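Side-chain contacts in DUF6844 domain-containing protein (Francisella tularensis subsp. tularensis, PDB 4QVR), which is of unknown function, a DUF6844-family protein probably made with a signal sequence, whose chain folds into helices and two antiparallel sheets: residues N109-R112 with D113-D116; N72-N75 with A76-T79. One frame throughout, in Å; residues are numbered along the deposited sequence.

Contact 1. Residues N109-R112 with D113-D116; sequences NNLR and DRYD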
ATOM      1  N   ASN A 109      11.466  -2.938 -16.280  1.00 43.80           N
ATOM      2  CA  ASN A 109      11.109  -1.529 -16.267  1.00 44.03           C
ATOM      3  C   ASN A 109      12.166  -0.647 -15.608  1.00 41.83           C
ATOM      4  O   ASN A 109      11.959   0.539 -15.453  1.00 41.21           O
ATOM      5  CB  ASN A 109       9.750  -1.351 -15.597  1.00 43.12           C
ATOM      6  CG  ASN A 109       8.653  -1.953 -16.416  1.00 43.78           C
ATOM      7  OD1 ASN A 109       8.218  -1.375 -17.414  1.00 45.05           O
ATOM      8  ND2 ASN A 109       8.215  -3.135 -16.029  1.00 44.58           N
ATOM      9  N   ASN A 110      13.297  -1.227 -15.213  1.00 41.70           N
ATOM     10  CA  ASN A 110      14.399  -0.447 -14.639  1.00 41.90           C
ATOM     11  C   ASN A 110      13.952   0.465 -13.522  1.00 42.10           C
ATOM     12  O   ASN A 110      14.452   1.592 -13.371  1.00 41.01           O
ATOM     13  CB  ASN A 110      15.028   0.377 -15.753  1.00 44.19           C
ATOM     14  CG  ASN A 110      15.363  -0.470 -16.936  1.00 44.49           C
ATOM     15  OD1 ASN A 110      16.360  -1.183 -16.919  1.00 45.29           O
ATOM     16  ND2 ASN A 110      14.508  -0.429 -17.970  1.00 43.92           N
ATOM     17  N   LEU A 111      13.030  -0.045 -12.702  1.00 41.29           N
ATOM     18  CA  LEU A 111      12.459   0.749 -11.661  1.00 40.45           C
ATOM     19  C   LEU A 111      13.441   1.200 -10.624  1.00 42.08           C
ATOM     20  O   LEU A 111      13.242   2.253 -10.037  1.00 42.93           O
ATOM     21  CB  LEU A 111      11.284   0.032 -10.966  1.00 39.37           C
ATOM     22  CG  LEU A 111      10.097  -0.269 -11.863  1.00 39.80           C
ATOM     23  CD1 LEU A 111       9.010  -0.914 -11.033  1.00 39.32           C
ATOM     24  CD2 LEU A 111       9.573   0.972 -12.550  1.00 41.60           C
ATOM     25  N   ARG A 112      14.484   0.426 -10.360  0.50 42.31           N
ATOM     26  CA  ARG A 112      15.450   0.843  -9.347  0.50 45.32           C
ATOM     27  C   ARG A 112      16.377   1.960  -9.825  0.50 47.24           C
ATOM     28  O   ARG A 112      17.068   2.581  -9.019  0.50 48.87           O
ATOM     29  CB  ARG A 112      16.217  -0.348  -8.797  0.50 45.42           C
ATOM     30  CG  ARG A 112      15.299  -1.251  -7.980  0.50 45.28           C
ATOM     31  CD  ARG A 112      16.021  -2.454  -7.385  0.50 46.88           C
ATOM     32  NE  ARG A 112      15.060  -3.406  -6.839  0.50 46.04           N
ATOM     33  CZ  ARG A 112      14.620  -3.388  -5.591  0.50 43.94           C
ATOM     34  NH1 ARG A 112      15.076  -2.479  -4.736  0.50 42.21           N
ATOM     35  NH2 ARG A 112      13.738  -4.292  -5.202  0.50 43.91           N
ATOM     36  N   ASP A 113      16.396   2.204 -11.134  1.00 48.65           N
ATOM     37  CA  ASP A 113      17.172   3.325 -11.702  1.00 49.95           C
ATOM     38  C   ASP A 113      16.273   4.511 -11.757  1.00 47.62           C
ATOM     39  O   ASP A 113      16.745   5.623 -11.849  1.00 51.12           O
ATOM     40  CB  ASP A 113      17.627   3.011 -13.111  1.00 55.88           C
ATOM     41  CG  ASP A 113      18.666   1.940 -13.146  1.00 60.96           C
ATOM     42  OD1 ASP A 113      19.478   1.903 -12.202  1.00 68.39           O
ATOM     43  OD2 ASP A 113      18.692   1.154 -14.118  1.00 65.37           O
ATOM     44  N   ARG A 114      14.956   4.280 -11.690  1.00 46.68           N
ATOM     45  CA  ARG A 114      13.999   5.374 -11.739  1.00 44.76           C
ATOM     46  C   ARG A 114      13.578   5.884 -10.366  1.00 47.56           C
ATOM     47  O   ARG A 114      13.267   7.057 -10.257  1.00 44.61           O
ATOM     48  CB  ARG A 114      12.752   4.962 -12.485  1.00 42.65           C
ATOM     49  CG  ARG A 114      13.006   4.563 -13.914  1.00 44.73           C
ATOM     50  CD  ARG A 114      11.706   4.146 -14.569  1.00 42.48           C
ATOM     51  NE  ARG A 114      11.942   3.593 -15.902  1.00 41.35           N
ATOM     52  CZ  ARG A 114      12.108   4.285 -17.010  1.00 43.41           C
ATOM     53  NH1 ARG A 114      12.109   5.596 -16.991  1.00 44.28           N
ATOM     54  NH2 ARG A 114      12.295   3.644 -18.167  1.00 47.10           N
ATOM     55  N   TYR A 115      13.540   5.025  -9.332  1.00 46.77           N
ATOM     56  CA  TYR A 115      13.094   5.478  -7.992  1.00 48.17           C
ATOM     57  C   TYR A 115      14.124   5.163  -6.929  1.00 49.57           C
ATOM     58  O   TYR A 115      14.897   4.212  -7.076  1.00 49.35           O
ATOM     59  CB  TYR A 115      11.735   4.869  -7.642  1.00 50.20           C
ATOM     60  CG  TYR A 115      10.720   5.189  -8.687  1.00 52.98           C
ATOM     61  CD1 TYR A 115      10.142   6.457  -8.752  1.00 58.10           C
ATOM     62  CD2 TYR A 115      10.348   4.244  -9.643  1.00 51.47           C
ATOM     63  CE1 TYR A 115       9.224   6.776  -9.742  1.00 59.62           C
ATOM     64  CE2 TYR A 115       9.422   4.548 -10.626  1.00 54.02           C
ATOM     65  CZ  TYR A 115       8.871   5.814 -10.673  1.00 59.46           C
ATOM     66  OH  TYR A 115       7.961   6.133 -11.647  1.00 69.71           O
ATOM     67  N   ASP A 116      14.151   5.970  -5.865  1.00 50.78           N
ATOM     68  CA  ASP A 116      15.118   5.766  -4.771  1.00 53.08           C
ATOM     69  C   ASP A 116      14.826   4.513  -3.969  1.00 48.96           C
ATOM     70  O   ASP A 116      15.713   3.962  -3.318  1.00 50.68           O
ATOM     71  CB  ASP A 116      15.147   6.945  -3.802  1.00 60.62           C
ATOM     72  CG  ASP A 116      15.625   8.240  -4.447  1.00 70.87           C
ATOM     73  OD1 ASP A 116      16.366   8.217  -5.474  1.00 73.04           O
ATOM     74  OD2 ASP A 116      15.267   9.296  -3.884  1.00 83.46           O
TER
HETATM   75  O   HOH W   1      12.070   0.924 -18.964  1.00 47.16           O

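Contact 2. Residues N72-N75 with A76-T79; sequences NLNN and AIST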
ATOM      1  N   ASN A  72       5.821   7.290 -16.443  1.00 83.02           N
ATOM      2  CA  ASN A  72       6.050   6.084 -15.638  1.00 78.48           C
ATOM      3  C   ASN A  72       4.765   5.685 -14.934  1.00 73.81           C
ATOM      4  O   ASN A  72       4.322   4.537 -15.027  1.00 71.75           O
ATOM      5  CB  ASN A  72       7.135   6.303 -14.578  1.00 76.88           C
ATOM      6  CG  ASN A  72       8.475   6.693 -15.173  1.00 83.31           C
ATOM      7  OD1 ASN A  72       9.228   7.476 -14.581  1.00 81.52           O
ATOM      8  ND2 ASN A  72       8.775   6.164 -16.351  1.00 86.85           N
ATOM      9  N   LEU A  73       4.170   6.641 -14.222  1.00 71.37           N
ATOM     10  CA  LEU A  73       2.932   6.377 -13.499  1.00 68.63           C
ATOM     11  C   LEU A  73       1.765   6.139 -14.456  1.00 68.04           C
ATOM     12  O   LEU A  73       0.960   5.240 -14.210  1.00 73.60           O
ATOM     13  CB  LEU A  73       2.632   7.483 -12.478  1.00 67.88           C
ATOM     14  CG  LEU A  73       3.729   7.651 -11.419  1.00 66.42           C
ATOM     15  CD1 LEU A  73       3.320   8.656 -10.366  1.00 65.58           C
ATOM     16  CD2 LEU A  73       4.068   6.324 -10.760  1.00 67.83           C
ATOM     17  N   ASN A  74       1.672   6.905 -15.550  1.00 68.61           N
ATOM     18  CA  ASN A  74       0.580   6.689 -16.513  1.00 66.19           C
ATOM     19  C   ASN A  74       0.736   5.374 -17.281  1.00 63.00           C
ATOM     20  O   ASN A  74      -0.244   4.664 -17.516  1.00 60.43           O
ATOM     21  CB  ASN A  74       0.399   7.875 -17.485  1.00 71.34           C
ATOM     22  CG  ASN A  74      -0.360   9.058 -16.862  1.00 75.00           C
ATOM     23  OD1 ASN A  74      -0.670   9.075 -15.667  1.00 72.79           O
ATOM     24  ND2 ASN A  74      -0.683  10.041 -17.690  1.00 77.85           N
ATOM     25  N   ASN A  75       1.953   5.033 -17.676  1.00 65.16           N
ATOM     26  CA  ASN A  75       2.150   3.768 -18.399  1.00 71.15           C
ATOM     27  C   ASN A  75       1.884   2.546 -17.524  1.00 69.23           C
ATOM     28  O   ASN A  75       1.441   1.512 -18.034  1.00 74.96           O
ATOM     29  CB  ASN A  75       3.539   3.679 -19.038  1.00 74.89           C
ATOM     30  CG  ASN A  75       3.727   4.688 -20.161  1.00 82.38           C
ATOM     31  OD1 ASN A  75       2.767   5.330 -20.604  1.00 80.15           O
ATOM     32  ND2 ASN A  75       4.966   4.832 -20.630  1.00 85.20           N
ATOM     33  N   ALA A  76       2.160   2.668 -16.224  1.00 61.92           N
ATOM     34  CA  ALA A  76       1.930   1.586 -15.276  1.00 62.68           C
ATOM     35  C   ALA A  76       0.418   1.310 -15.182  1.00 63.31           C
ATOM     36  O   ALA A  76      -0.017   0.154 -15.173  1.00 59.53           O
ATOM     37  CB  ALA A  76       2.515   1.931 -13.917  1.00 61.18           C
ATOM     38  N   ILE A  77      -0.372   2.383 -15.135  1.00 63.07           N
ATOM     39  CA  ILE A  77      -1.822   2.271 -15.130  1.00 63.50           C
ATOM     40  C   ILE A  77      -2.321   1.541 -16.394  1.00 65.21           C
ATOM     41  O   ILE A  77      -3.186   0.666 -16.311  1.00 64.85           O
ATOM     42  CB  ILE A  77      -2.486   3.669 -15.055  1.00 62.83           C
ATOM     43  CG1 ILE A  77      -2.246   4.294 -13.675  1.00 62.12           C
ATOM     44  CG2 ILE A  77      -3.979   3.561 -15.318  1.00 63.28           C
ATOM     45  CD1 ILE A  77      -2.712   5.726 -13.563  1.00 61.23           C
ATOM     46  N   SER A  78      -1.744   1.881 -17.549  1.00 68.12           N
ATOM     47  CA  SER A  78      -2.157   1.302 -18.847  1.00 75.27           C
ATOM     48  C   SER A  78      -1.773  -0.154 -19.157  1.00 72.02           C
ATOM     49  O   SER A  78      -2.347  -0.747 -20.076  1.00 77.13           O
ATOM     50  CB  SER A  78      -1.633   2.176 -19.979  1.00 78.10           C
ATOM     51  OG  SER A  78      -2.135   3.481 -19.824  1.00 87.41           O
ATOM     52  N   THR A  79      -0.804  -0.724 -18.442  1.00 67.14           N
ATOM     53  CA  THR A  79      -0.392  -2.121 -18.697  1.00 69.87           C
ATOM     54  C   THR A  79      -1.513  -3.102 -18.332  1.00 65.62           C
ATOM     55  O   THR A  79      -2.269  -2.846 -17.404  1.00 52.14           O
ATOM     56  CB  THR A  79       0.859  -2.532 -17.878  1.00 69.84           C
ATOM     57  OG1 THR A  79       0.621  -2.291 -16.480  1.00 69.72           O
ATOM     58  CG2 THR A  79       2.091  -1.760 -18.321  1.00 71.92           C
TER

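Contact 1. Residues N109-R112 with D113-D116
Arg-114 reaches back along the chain to the backbone carbonyl of Asn-109. Its NE donates to Asn-109 O over 3.1 Å, with an N-H...O angle of 161°. The oxygen lies in the guanidinium plane, at its edge, and the donor sits nearly along the C=O axis. The side chain runs extended from CG to NE (chi2 179°, chi3 -173°), which carries NE past the turn to this oxygen. On the way its CG passes 3.3 Å from Asn-110 O. A water ties the far end of the same group: it accepts from Arg-114 NH2 at 2.8 Å and from Asn-110 ND2 at 3.0 Å. This water also lies at the guanidinium edge, in plane, so two in-plane bonds help hold the group's rotation.

Asn-110, the first residue to leave helical geometry after helix 94-108, has positive phi and makes a Schellman motif, and a short, weakly bonded helix 111-114 starts directly after it. Backbone bonds hold this turn. Asp-113 N donates to Asn-110 O, and Tyr-115 N donates to Leu-111 O at 2.9 Å. Arg-114 N makes weak bonds to both carbonyls.

The apolar contact is small. Leu-111 CD2 meets Tyr-115 CE2 at 4.1 Å, the two side chains crossing at a slant. Arg-114 CB lies over one face of the tyrosine ring, offset toward its rim. Leu-111 is buried against Tyr-105, Val-118 and Val-270, while Tyr-115 reaches helix 67-78 and Ile-272. The Asn-109 amide turns back to the preceding helix 94-108, where ND2 bonds to Tyr-105 O.

Contact 2. Residues N72-N75 with A76-T79
Asn-72 O accepts from Ala-76 N, and Leu-73 O from Ile-77 N, in the i to i+4 pattern of an alpha helix. These residues form the last turns of helix 67-78. The bonding continues from Ser-78 N to Asn-74 O and weakens from Thr-79 N to Asn-75 O, where the helix gives way to loop.

Ser-78 folds its hydroxyl back onto the preceding turn. OG stands beside its own backbone N and anti to the carbonyl carbon (chi1 -58°), which directs it to Asn-74 O at 3.2 Å. That oxygen therefore accepts two bonds from one residue. Ser-78 OG and Ser-78 N approach it from opposite faces of the carbonyl plane, and both are tilted from that plane.

Ile-77 and Ala-76 pack their carbons on carbonyl oxygens one turn earlier. Ile-77 CG1 lies 3.4 Å from Leu-73 O, and its CD1 also stays near this oxygen. Ala-76 CB rests 3.4 Å from Asn-72 O. The Asn-74 side chain points off the helix, where ND2 bonds to Phe-322 O on strand 318-322. Leu-73 is buried against Leu-252 and Ile-254 of strand 251-261, and Ile-77 against Leu-303 and Arg-319. This face thus joins the helix to edge strands of both sheets.

Thr-79 finishes the turn with its side chain. Its hydroxyl sits between the backbone N and the carbonyl carbon (chi1 55°), and its methyl CG2 comes to 3.3 Å from Asn-75 O. The hydroxyl is also bonded to Lys-255 NZ. Thr-79 OG1 donates to Ala-76 O at 2.8 Å.

In the fold
Contact 2 comes first along the chain, at the end of helix 67-78. Contact 1 follows, where helix 94-108 gives way to the short helix 111-114 and then to strand 117-126. Their centres lie about 14 Å apart, on the same side of the chain's centre. They touch directly: Tyr-115 OH lies against Asn-72 CB and Leu-73 CD2. Contact 1 sits beside two strands of the three-stranded sheet, 117-126 and 264-273. Contact 2 packs on strand 251-261 of that sheet and on strand 318-322 of the four-stranded one. Contact 1 thus lies on one sheet, while contact 2 touches both.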